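Long-range contacts in uncharacterized protein UL16 (PDB 2WY3), which helps human cytomegalovirus escape natural killer cells by blocking the host KLRK1 receptor from ULBP1 and ULBP2 and sequestering diverse KLRK1 ligands inside the cell: residues S10-A20 against R111-T122; L64-V72 against I83-R91. All blocks are in the same frame, centred on the assembly; numbering follows the deposited sequence. Where two conformers were deposited one is given.

Contact 1. Residues S10-A20 against R111-T122; sequences STCRLNVTELA and RYDCLRCENGTT. With NAG (2-acetamido-2-deoxy-beta-D-glucopyranose), chain H.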
loop_
_atom_site.group_PDB
_atom_site.type_symbol
_atom_site.label_atom_id
_atom_site.label_comp_id
_atom_site.label_asym_id
_atom_site.label_seq_id
_atom_site.Cartn_x
_atom_site.Cartn_y
_atom_site.Cartn_z
ATOM N N SER B 10 11.362 -24.469 -10.900
ATOM C CA SER B 10 10.335 -24.567 -9.880
ATOM C C SER B 10 8.990 -24.178 -10.466
ATOM O O SER B 10 8.528 -23.051 -10.303
ATOM C CB SER B 10 10.676 -23.678 -8.687
ATOM O OG SER B 10 9.669 -23.759 -7.702
ATOM N N THR B 11 8.371 -25.120 -11.167
ATOM C CA THR B 11 7.072 -24.892 -11.779
ATOM C C THR B 11 6.052 -25.804 -11.117
ATOM O O THR B 11 6.374 -26.932 -10.752
ATOM C CB THR B 11 7.108 -25.189 -13.289
ATOM O OG1 THR B 11 8.052 -24.316 -13.924
ATOM C CG2 THR B 11 5.728 -24.985 -13.908
ATOM N N CYS B 12 4.828 -25.319 -10.949
ATOM C CA CYS B 12 3.809 -26.156 -10.367
ATOM C C CYS B 12 2.488 -26.022 -11.122
ATOM O O CYS B 12 2.111 -24.962 -11.602
ATOM C CB CYS B 12 3.709 -25.944 -8.841
ATOM S SG CYS B 12 2.996 -24.409 -8.156
ATOM N N ARG B 13 1.821 -27.156 -11.293
ATOM C CA ARG B 13 0.523 -27.145 -11.963
ATOM C C ARG B 13 -0.544 -26.847 -10.914
ATOM O O ARG B 13 -0.675 -27.577 -9.934
ATOM C CB ARG B 13 0.247 -28.488 -12.639
ATOM C CG ARG B 13 -1.121 -28.593 -13.301
ATOM C CD ARG B 13 -1.194 -27.766 -14.569
ATOM N NE ARG B 13 -0.042 -28.001 -15.435
ATOM C CZ ARG B 13 0.072 -29.027 -16.272
ATOM N NH1 ARG B 13 -0.899 -29.927 -16.363
ATOM N NH2 ARG B 13 1.161 -29.154 -17.019
ATOM N N LEU B 14 -1.296 -25.768 -11.103
ATOM C CA LEU B 14 -2.291 -25.380 -10.114
ATOM C C LEU B 14 -3.454 -26.359 -10.077
ATOM O O LEU B 14 -4.023 -26.704 -11.110
ATOM C CB LEU B 14 -2.811 -23.959 -10.381
ATOM C CG LEU B 14 -3.929 -23.513 -9.439
ATOM C CD1 LEU B 14 -3.401 -23.400 -8.008
ATOM C CD2 LEU B 14 -4.522 -22.186 -9.899
ATOM N N ASN B 15 -3.789 -26.825 -8.882
ATOM C CA ASN B 15 -4.996 -27.618 -8.689
ATOM C C ASN B 15 -5.812 -26.944 -7.603
ATOM O O ASN B 15 -5.495 -27.067 -6.416
ATOM C CB ASN B 15 -4.645 -29.046 -8.286
ATOM C CG ASN B 15 -5.875 -29.931 -8.133
ATOM O OD1 ASN B 15 -6.970 -29.448 -7.837
ATOM N ND2 ASN B 15 -5.695 -31.232 -8.334
ATOM N N VAL B 16 -6.851 -26.216 -8.002
ATOM C CA VAL B 16 -7.568 -25.369 -7.049
ATOM C C VAL B 16 -8.237 -26.183 -5.946
ATOM O O VAL B 16 -8.465 -25.676 -4.840
ATOM C CB VAL B 16 -8.604 -24.438 -7.746
ATOM C CG1 VAL B 16 -7.891 -23.457 -8.679
ATOM C CG2 VAL B 16 -9.635 -25.268 -8.501
ATOM N N THR B 17 -8.533 -27.443 -6.243
ATOM C CA THR B 17 -9.164 -28.336 -5.276
ATOM C C THR B 17 -8.240 -28.640 -4.091
ATOM O O THR B 17 -8.696 -29.058 -3.030
ATOM C CB THR B 17 -9.602 -29.652 -5.947
ATOM O OG1 THR B 17 -10.366 -29.348 -7.121
ATOM C CG2 THR B 17 -10.449 -30.487 -5.000
ATOM N N GLU B 18 -6.939 -28.424 -4.269
ATOM C CA GLU B 18 -5.985 -28.727 -3.212
ATOM C C GLU B 18 -5.735 -27.526 -2.301
ATOM O O GLU B 18 -5.153 -27.674 -1.228
ATOM C CB GLU B 18 -4.650 -29.189 -3.800
ATOM C CG GLU B 18 -4.710 -30.534 -4.496
ATOM C CD GLU B 18 -3.422 -30.860 -5.220
ATOM O OE1 GLU B 18 -2.491 -30.025 -5.178
ATOM O OE2 GLU B 18 -3.340 -31.948 -5.832
ATOM N N LEU B 19 -6.176 -26.345 -2.722
ATOM C CA LEU B 19 -5.820 -25.125 -1.986
ATOM C C LEU B 19 -6.357 -25.099 -0.556
ATOM O O LEU B 19 -5.674 -24.629 0.353
ATOM C CB LEU B 19 -6.285 -23.867 -2.732
ATOM C CG LEU B 19 -5.604 -23.600 -4.073
ATOM C CD1 LEU B 19 -6.209 -22.361 -4.725
ATOM C CD2 LEU B 19 -4.108 -23.441 -3.884
ATOM N N ALA B 20 -7.581 -25.578 -0.353
ATOM C CA ALA B 20 -8.185 -25.510 0.977
ATOM C C ALA B 20 -7.308 -26.148 2.059
ATOM O O ALA B 20 -7.207 -25.620 3.167
ATOM C CB ALA B 20 -9.580 -26.135 0.978
ATOM N N ARG B 111 -12.470 -16.474 0.055
ATOM C CA ARG B 111 -11.089 -16.732 0.500
ATOM C C ARG B 111 -10.136 -16.325 -0.603
ATOM O O ARG B 111 -10.281 -16.796 -1.736
ATOM C CB ARG B 111 -10.944 -18.233 0.764
ATOM C CG ARG B 111 -9.710 -18.661 1.562
ATOM C CD ARG B 111 -9.681 -20.191 1.717
ATOM N NE ARG B 111 -9.095 -20.826 0.544
ATOM C CZ ARG B 111 -9.657 -21.803 -0.156
ATOM N NH1 ARG B 111 -10.843 -22.299 0.200
ATOM N NH2 ARG B 111 -9.019 -22.286 -1.214
ATOM N N TYR B 112 -9.170 -15.458 -0.285
ATOM C CA TYR B 112 -8.169 -15.000 -1.255
ATOM C C TYR B 112 -6.819 -15.576 -0.853
ATOM O O TYR B 112 -6.313 -15.261 0.226
ATOM C CB TYR B 112 -8.102 -13.456 -1.304
ATOM C CG TYR B 112 -9.376 -12.853 -1.885
ATOM C CD1 TYR B 112 -9.432 -12.464 -3.222
ATOM C CD2 TYR B 112 -10.524 -12.712 -1.105
ATOM C CE1 TYR B 112 -10.602 -11.930 -3.768
ATOM C CE2 TYR B 112 -11.703 -12.177 -1.649
ATOM C CZ TYR B 112 -11.728 -11.798 -2.974
ATOM O OH TYR B 112 -12.897 -11.280 -3.514
ATOM N N ASP B 113 -6.259 -16.427 -1.709
ATOM C CA ASP B 113 -5.009 -17.131 -1.412
ATOM C C ASP B 113 -3.900 -16.594 -2.314
ATOM O O ASP B 113 -3.970 -16.746 -3.533
ATOM C CB ASP B 113 -5.160 -18.642 -1.656
ATOM C CG ASP B 113 -6.055 -19.323 -0.622
ATOM O OD1 ASP B 113 -5.980 -18.954 0.563
ATOM O OD2 ASP B 113 -6.837 -20.226 -0.984
ATOM N N CYS B 114 -2.882 -15.977 -1.720
ATOM C CA CYS B 114 -1.723 -15.524 -2.491
ATOM C C CYS B 114 -0.774 -16.683 -2.684
ATOM O O CYS B 114 -0.290 -17.268 -1.713
ATOM C CB CYS B 114 -1.014 -14.382 -1.785
ATOM S SG CYS B 114 -2.063 -12.894 -1.831
ATOM N N LEU B 115 -0.497 -16.999 -3.950
ATOM C CA LEU B 115 0.119 -18.258 -4.323
ATOM C C LEU B 115 1.557 -18.066 -4.727
ATOM O O LEU B 115 1.909 -17.030 -5.279
ATOM C CB LEU B 115 -0.603 -18.852 -5.541
ATOM C CG LEU B 115 -2.115 -19.057 -5.428
ATOM C CD1 LEU B 115 -2.637 -19.713 -6.714
ATOM C CD2 LEU B 115 -2.433 -19.910 -4.215
ATOM N N ARG B 116 2.368 -19.083 -4.462
ATOM C CA ARG B 116 3.737 -19.156 -4.976
ATOM C C ARG B 116 4.155 -20.604 -5.106
ATOM O O ARG B 116 3.797 -21.436 -4.278
ATOM C CB ARG B 116 4.728 -18.456 -4.040
ATOM C CG ARG B 116 6.047 -18.091 -4.739
ATOM C CD ARG B 116 6.953 -17.223 -3.869
ATOM N NE ARG B 116 8.012 -16.636 -4.704
ATOM C CZ ARG B 116 8.866 -15.709 -4.293
ATOM N NH1 ARG B 116 8.807 -15.252 -3.045
ATOM N NH2 ARG B 116 9.780 -15.243 -5.130
ATOM N N CYS B 117 4.980 -20.882 -6.105
ATOM C CA CYS B 117 5.525 -22.220 -6.293
ATOM C C CYS B 117 6.896 -22.327 -5.629
ATOM O O CYS B 117 7.773 -21.510 -5.884
ATOM C CB CYS B 117 5.635 -22.515 -7.788
ATOM S SG CYS B 117 6.150 -24.191 -8.185
ATOM N N GLU B 118 7.077 -23.328 -4.776
ATOM C CA GLU B 118 8.376 -23.552 -4.159
ATOM C C GLU B 118 8.721 -25.033 -4.288
ATOM O O GLU B 118 7.912 -25.900 -3.948
ATOM C CB GLU B 118 8.373 -23.121 -2.691
ATOM C CG GLU B 118 9.666 -23.485 -1.961
ATOM C CD GLU B 118 9.552 -23.400 -0.445
ATOM O OE1 GLU B 118 8.608 -22.752 0.059
ATOM O OE2 GLU B 118 10.414 -23.983 0.248
ATOM N N ASN B 119 9.910 -25.324 -4.804
ATOM C CA ASN B 119 10.316 -26.707 -5.013
ATOM C C ASN B 119 9.246 -27.490 -5.759
ATOM O O ASN B 119 9.026 -28.667 -5.476
ATOM C CB ASN B 119 10.597 -27.399 -3.675
ATOM C CG ASN B 119 11.710 -26.737 -2.892
ATOM O OD1 ASN B 119 12.426 -25.878 -3.414
ATOM N ND2 ASN B 119 11.864 -27.133 -1.626
ATOM N N GLY B 120 8.560 -26.834 -6.691
ATOM C CA GLY B 120 7.559 -27.513 -7.491
ATOM C C GLY B 120 6.279 -27.889 -6.764
ATOM O O GLY B 120 5.509 -28.723 -7.249
ATOM N N THR B 121 6.043 -27.282 -5.605
ATOM C CA THR B 121 4.768 -27.442 -4.912
ATOM C C THR B 121 4.098 -26.089 -4.666
ATOM O O THR B 121 4.773 -25.084 -4.462
ATOM C CB THR B 121 4.935 -28.165 -3.563
ATOM O OG1 THR B 121 3.644 -28.408 -2.989
ATOM C CG2 THR B 121 5.755 -27.322 -2.601
ATOM N N THR B 122 2.772 -26.074 -4.690
ATOM C CA THR B 122 2.024 -24.845 -4.441
ATOM C C THR B 122 2.065 -24.450 -2.965
ATOM O O THR B 122 1.744 -25.254 -2.081
ATOM C CB THR B 122 0.565 -24.989 -4.915
ATOM O OG1 THR B 122 0.554 -25.298 -6.315
ATOM C CG2 THR B 122 -0.196 -23.701 -4.688
HETATM C C1 NAG H . -6.864 -31.970 -7.913
HETATM C C2 NAG H . -6.707 -33.220 -8.780
HETATM C C3 NAG H . -7.644 -34.340 -8.347
HETATM C C4 NAG H . -7.562 -34.566 -6.846
HETATM C C5 NAG H . -7.722 -33.262 -6.075
HETATM C C6 NAG H . -7.442 -33.505 -4.598
HETATM C C7 NAG H . -5.989 -33.044 -11.088
HETATM C C8 NAG H . -6.325 -32.634 -12.492
HETATM N N2 NAG H . -6.947 -32.894 -10.174
HETATM O O3 NAG H . -7.289 -35.533 -9.009
HETATM O O4 NAG H . -8.576 -35.467 -6.458
HETATM O O5 NAG H . -6.819 -32.275 -6.532
HETATM O O6 NAG H . -6.092 -33.897 -4.453
HETATM O O7 NAG H . -4.876 -33.494 -10.820
HETATM O O HOH W 1 8.777 -20.442 -8.273
HETATM O O HOH W 2 1.261 -27.427 -7.694
HETATM O O HOH W 3 -2.204 -26.568 -6.445
HETATM O O HOH W 4 -10.025 -23.275 -3.748
#

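Contact 2. Residues L64-V72 against I83-R91; sequences LWLYQNDTV and ILQDGLKMR. With NAG (2-acetamido-2-deoxy-beta-D-glucopyranose), chain K.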
loop_
_atom_site.group_PDB
_atom_site.type_symbol
_atom_site.label_atom_id
_atom_site.label_comp_id
_atom_site.label_asym_id
_atom_site.label_seq_id
_atom_site.Cartn_x
_atom_site.Cartn_y
_atom_site.Cartn_z
ATOM N N LEU B 64 -9.045 -16.481 -10.529
ATOM C CA LEU B 64 -7.595 -16.402 -10.440
ATOM C C LEU B 64 -7.095 -15.199 -11.209
ATOM O O LEU B 64 -7.561 -14.938 -12.311
ATOM C CB LEU B 64 -6.999 -17.667 -11.075
ATOM C CG LEU B 64 -5.476 -17.816 -11.083
ATOM C CD1 LEU B 64 -4.964 -18.074 -9.665
ATOM C CD2 LEU B 64 -5.053 -18.956 -12.028
ATOM N N TRP B 65 -6.146 -14.465 -10.641
ATOM C CA TRP B 65 -5.378 -13.523 -11.441
ATOM C C TRP B 65 -3.894 -13.804 -11.287
ATOM O O TRP B 65 -3.466 -14.287 -10.239
ATOM C CB TRP B 65 -5.754 -12.052 -11.164
ATOM C CG TRP B 65 -5.261 -11.358 -9.890
ATOM C CD1 TRP B 65 -5.918 -11.272 -8.692
ATOM C CD2 TRP B 65 -4.066 -10.560 -9.750
ATOM N NE1 TRP B 65 -5.186 -10.492 -7.806
ATOM C CE2 TRP B 65 -4.050 -10.048 -8.432
ATOM C CE3 TRP B 65 -3.007 -10.235 -10.613
ATOM C CZ2 TRP B 65 -3.008 -9.235 -7.947
ATOM C CZ3 TRP B 65 -1.965 -9.431 -10.131
ATOM C CH2 TRP B 65 -1.977 -8.945 -8.806
ATOM N N LEU B 66 -3.127 -13.541 -12.342
ATOM C CA LEU B 66 -1.726 -13.948 -12.400
ATOM C C LEU B 66 -0.814 -12.802 -12.839
ATOM O O LEU B 66 -1.212 -11.943 -13.614
ATOM C CB LEU B 66 -1.542 -15.122 -13.376
ATOM C CG LEU B 66 -2.277 -16.427 -13.049
ATOM C CD1 LEU B 66 -2.101 -17.423 -14.188
ATOM C CD2 LEU B 66 -1.777 -17.003 -11.717
ATOM N N TYR B 67 0.418 -12.832 -12.335
ATOM C CA TYR B 67 1.391 -11.757 -12.523
ATOM C C TYR B 67 2.728 -12.371 -12.927
ATOM O O TYR B 67 3.130 -13.403 -12.381
ATOM C CB TYR B 67 1.537 -11.011 -11.195
ATOM C CG TYR B 67 2.158 -9.635 -11.257
ATOM C CD1 TYR B 67 3.411 -9.390 -10.698
ATOM C CD2 TYR B 67 1.473 -8.570 -11.839
ATOM C CE1 TYR B 67 3.973 -8.114 -10.735
ATOM C CE2 TYR B 67 2.018 -7.313 -11.872
ATOM C CZ TYR B 67 3.261 -7.088 -11.313
ATOM O OH TYR B 67 3.798 -5.824 -11.363
ATOM N N GLN B 68 3.403 -11.763 -13.900
ATOM C CA GLN B 68 4.706 -12.250 -14.354
ATOM C C GLN B 68 5.483 -11.109 -14.984
ATOM O O GLN B 68 4.945 -10.368 -15.812
ATOM C CB GLN B 68 4.539 -13.375 -15.389
ATOM C CG GLN B 68 5.853 -14.059 -15.834
ATOM C CD GLN B 68 5.650 -14.988 -17.028
ATOM O OE1 GLN B 68 4.736 -14.785 -17.828
ATOM N NE2 GLN B 68 6.507 -16.006 -17.156
ATOM N N ASN B 69 6.754 -10.984 -14.618
ATOM C CA ASN B 69 7.592 -9.941 -15.192
ATOM C C ASN B 69 6.900 -8.581 -15.089
ATOM O O ASN B 69 6.785 -7.846 -16.071
ATOM C CB ASN B 69 7.923 -10.280 -16.644
ATOM C CG ASN B 69 9.099 -9.491 -17.175
ATOM O OD1 ASN B 69 9.806 -8.815 -16.424
ATOM N ND2 ASN B 69 9.326 -9.593 -18.473
ATOM N N ASP B 70 6.418 -8.280 -13.884
ATOM C CA ASP B 70 5.813 -6.985 -13.557
ATOM C C ASP B 70 4.593 -6.607 -14.391
ATOM O O ASP B 70 4.290 -5.424 -14.546
ATOM C CB ASP B 70 6.862 -5.874 -13.625
ATOM C CG ASP B 70 8.040 -6.138 -12.711
ATOM O OD1 ASP B 70 7.809 -6.408 -11.512
ATOM O OD2 ASP B 70 9.192 -6.081 -13.192
ATOM N N THR B 71 3.884 -7.606 -14.907
ATOM C CA THR B 71 2.670 -7.350 -15.672
ATOM C C THR B 71 1.599 -8.363 -15.319
ATOM O O THR B 71 1.901 -9.524 -15.102
ATOM C CB THR B 71 2.921 -7.475 -17.187
ATOM O OG1 THR B 71 4.194 -6.908 -17.515
ATOM C CG2 THR B 71 1.819 -6.770 -17.973
ATOM N N VAL B 72 0.344 -7.926 -15.289
ATOM C CA VAL B 72 -0.772 -8.857 -15.157
ATOM C C VAL B 72 -0.880 -9.691 -16.433
ATOM O O VAL B 72 -1.010 -9.134 -17.533
ATOM C CB VAL B 72 -2.094 -8.094 -14.942
ATOM C CG1 VAL B 72 -3.290 -9.015 -15.117
ATOM C CG2 VAL B 72 -2.108 -7.434 -13.563
ATOM N N ILE B 83 -11.026 -2.664 -7.488
ATOM C CA ILE B 83 -10.516 -1.310 -7.271
ATOM C C ILE B 83 -9.038 -1.303 -7.663
ATOM O O ILE B 83 -8.535 -0.353 -8.288
ATOM C CB ILE B 83 -10.660 -0.914 -5.789
ATOM C CG1 ILE B 83 -12.149 -0.825 -5.426
ATOM C CG2 ILE B 83 -9.926 0.413 -5.500
ATOM C CD1 ILE B 83 -12.437 -0.820 -3.943
ATOM N N LEU B 84 -8.348 -2.370 -7.274
ATOM C CA LEU B 84 -6.952 -2.570 -7.627
ATOM C C LEU B 84 -6.677 -4.062 -7.762
ATOM O O LEU B 84 -7.085 -4.861 -6.911
ATOM C CB LEU B 84 -6.037 -1.980 -6.562
ATOM C CG LEU B 84 -4.518 -2.048 -6.790
ATOM C CD1 LEU B 84 -4.128 -1.443 -8.137
ATOM C CD2 LEU B 84 -3.818 -1.303 -5.660
ATOM N N GLN B 85 -5.976 -4.429 -8.827
ATOM C CA GLN B 85 -5.643 -5.829 -9.071
ATOM C C GLN B 85 -4.343 -5.877 -9.875
ATOM O O GLN B 85 -4.341 -6.170 -11.078
ATOM C CB GLN B 85 -6.784 -6.505 -9.844
ATOM C CG GLN B 85 -6.638 -8.034 -10.000
ATOM C CD GLN B 85 -6.994 -8.489 -11.416
ATOM O OE1 GLN B 85 -8.079 -9.024 -11.657
ATOM N NE2 GLN B 85 -6.074 -8.265 -12.361
ATOM N N ASP B 86 -3.235 -5.581 -9.204
ATOM C CA ASP B 86 -1.966 -5.392 -9.890
ATOM C C ASP B 86 -0.832 -5.529 -8.891
ATOM O O ASP B 86 -1.056 -5.541 -7.677
ATOM C CB ASP B 86 -1.954 -3.980 -10.498
ATOM C CG ASP B 86 -0.933 -3.810 -11.615
ATOM O OD1 ASP B 86 -0.238 -4.777 -11.994
ATOM O OD2 ASP B 86 -0.840 -2.678 -12.126
ATOM N N GLY B 87 0.391 -5.619 -9.398
ATOM C CA GLY B 87 1.548 -5.716 -8.530
ATOM C C GLY B 87 2.369 -4.442 -8.600
ATOM O O GLY B 87 2.179 -3.612 -9.493
ATOM N N LEU B 88 3.282 -4.282 -7.654
ATOM C CA LEU B 88 4.253 -3.195 -7.734
ATOM C C LEU B 88 5.538 -3.611 -7.038
ATOM O O LEU B 88 5.516 -4.395 -6.102
ATOM C CB LEU B 88 3.697 -1.907 -7.134
ATOM C CG LEU B 88 3.363 -1.775 -5.651
ATOM C CD1 LEU B 88 4.605 -1.864 -4.774
ATOM C CD2 LEU B 88 2.686 -0.426 -5.455
ATOM N N LYS B 89 6.659 -3.088 -7.506
ATOM C CA LYS B 89 7.938 -3.407 -6.892
ATOM C C LYS B 89 8.382 -2.266 -5.990
ATOM O O LYS B 89 8.351 -1.104 -6.389
ATOM C CB LYS B 89 9.006 -3.641 -7.962
ATOM C CG LYS B 89 8.935 -5.009 -8.617
ATOM C CD LYS B 89 10.124 -5.248 -9.537
ATOM C CE LYS B 89 10.118 -4.281 -10.709
ATOM N NZ LYS B 89 11.209 -4.579 -11.681
ATOM N N MET B 90 8.812 -2.595 -4.780
ATOM C CA MET B 90 9.327 -1.568 -3.878
ATOM C C MET B 90 10.717 -1.151 -4.324
ATOM O O MET B 90 11.420 -1.931 -4.962
ATOM C CB MET B 90 9.371 -2.095 -2.444
ATOM C CG MET B 90 7.986 -2.321 -1.864
ATOM S SD MET B 90 8.022 -2.908 -0.154
ATOM C CE MET B 90 8.506 -1.431 0.751
ATOM N N ARG B 91 11.117 0.068 -3.969
ATOM C CA ARG B 91 12.429 0.569 -4.357
ATOM C C ARG B 91 13.498 0.338 -3.286
ATOM O O ARG B 91 14.671 0.139 -3.603
ATOM C CB ARG B 91 12.348 2.058 -4.722
ATOM C CG ARG B 91 11.525 2.345 -5.966
ATOM C CD ARG B 91 11.600 3.819 -6.342
ATOM N NE ARG B 91 12.977 4.267 -6.538
ATOM C CZ ARG B 91 13.584 4.331 -7.719
ATOM N NH1 ARG B 91 12.936 3.979 -8.823
ATOM N NH2 ARG B 91 14.839 4.751 -7.799
HETATM C C1 NAG K . 10.432 -8.765 -18.878
HETATM C C2 NAG K . 11.087 -9.635 -19.954
HETATM C C3 NAG K . 12.173 -8.864 -20.690
HETATM C C4 NAG K . 11.566 -7.593 -21.256
HETATM C C5 NAG K . 10.944 -6.775 -20.131
HETATM C C6 NAG K . 10.274 -5.526 -20.690
HETATM C C7 NAG K . 11.143 -12.045 -19.697
HETATM C C8 NAG K . 11.912 -13.239 -19.220
HETATM N N2 NAG K . 11.641 -10.850 -19.386
HETATM O O3 NAG K . 12.711 -9.639 -21.736
HETATM O O4 NAG K . 12.571 -6.845 -21.901
HETATM O O5 NAG K . 9.988 -7.526 -19.405
HETATM O O6 NAG K . 9.944 -4.664 -19.626
HETATM O O7 NAG K . 10.104 -12.191 -20.340
HETATM O O HOH W 5 -0.174 -4.949 -14.935
#

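Contact 1. Residues S10-A20 against R111-T122
Thr122 OG1 meets two waters that tie it to the backbone of residues 10-20: water 2, 2.6 Å from OG1, donates to Arg13 O, and water 3, 3.0 Å from OG1, accepts from Asn15 N. Next to this bridge Cys12 and Cys117, each modelled in two conformers, form a disulfide that ties the two segments. Gly120 N gives a weak hydrogen bond to Ser10 OG (3.4 Å). At the far end Arg111, bent at chi3 (84°), brings NE and NH2 side-on to a single oxygen, with NE 2.8 Å from Asp113 OD2, which lies 5° out of the guanidinium plane. Arg127 NE holds the carboxylate by its other oxygen, OD1. Ala20 CA lies over one guanidinium face, toward the rim, and Leu19 CB is 3.5 Å from Arg111 NH2. Leu115 uses both methyls: CD1 meets Leu14 CD1 at 4.0 Å, and CD2 meets Leu19 CD2 at 3.9 Å. Asp113, Leu115 and Cys117 point toward residues 10-20, whereas Cys114 between them bonds Cys38 on strand 34-41. This alternation puts the N-terminal segment on the outer face of an immunoglobulin-like sandwich, running from the type I' turn Glu118-Thr121 back along strand 111-118.

Contact 2. Residues L64-V72 against I83-R91
The inter-sheet packing of a beta sandwich is the element here: strand 64-68 of the six-stranded sheet faces strand 84-89 of the three-stranded one, with axes 7.9 Å apart and N-to-C directions differing by 22°. That spacing is too wide for a shared sheet, and side chains fill it. Trp65 has CG between its backbone N and carbonyl carbon (chi1 76°), which sets the indole against Gln85. Gln85 CG then sits 3.4 Å from the centroid of the five-membered ring of Trp65, only 1° off the normal, a CH-pi contact with the amide nearly parallel to the ring. Farther along, Gly87 CA lies over the Tyr67 face, 4.0 Å from the ring centroid; lacking a side chain, Gly87 lets its backbone approach the phenol. Asp86 OD1 comes to the edge of the same ring, 3.4 Å from Tyr67 CE2, and accepts from water 5, which in turn accepts from Val72 N. At the type I' turn Gln68-Thr71, Lys89 NZ forms a salt bridge with Asp70 OD2 (2.9 Å), approaching from well above the carboxylate plane. Trp65 NE1 is hydrogen-bonded to Thr100 OG1 and Gln85 NE2 to Asn75 OD1, while another protein chain gives Asp86 OD1 a salt bridge and OD2 a hydrogen bond from a polar side chain. Strand 64-68 lies between strands 49-55 and 71-74; strand 84-89 is outermost in its sheet within this chain, beside 95-102.

The contacts use the two faces of the six-stranded sheet, with centres about 17 Å apart. Contact 2, nested along the chain within the loop closed by contact 1, joins the inner face to the second sheet; contact 1 lays the N-terminal segment over the outer face. Leu64 connects them: it points away from residues 83-91, and its CD2 lies 3.9 Å from Leu14 CD2 and its CD1 4.1 Å from Leu115 CD1. Both contacts are partly buried. Contact 1 combines aliphatic methyls, a disulfide and bridging waters, its charged pair lying within one strand; contact 2 relies on aromatic faces inside, a Lys89-Asp70 bridge crossing between segments at the turn, and a surface met by another protein.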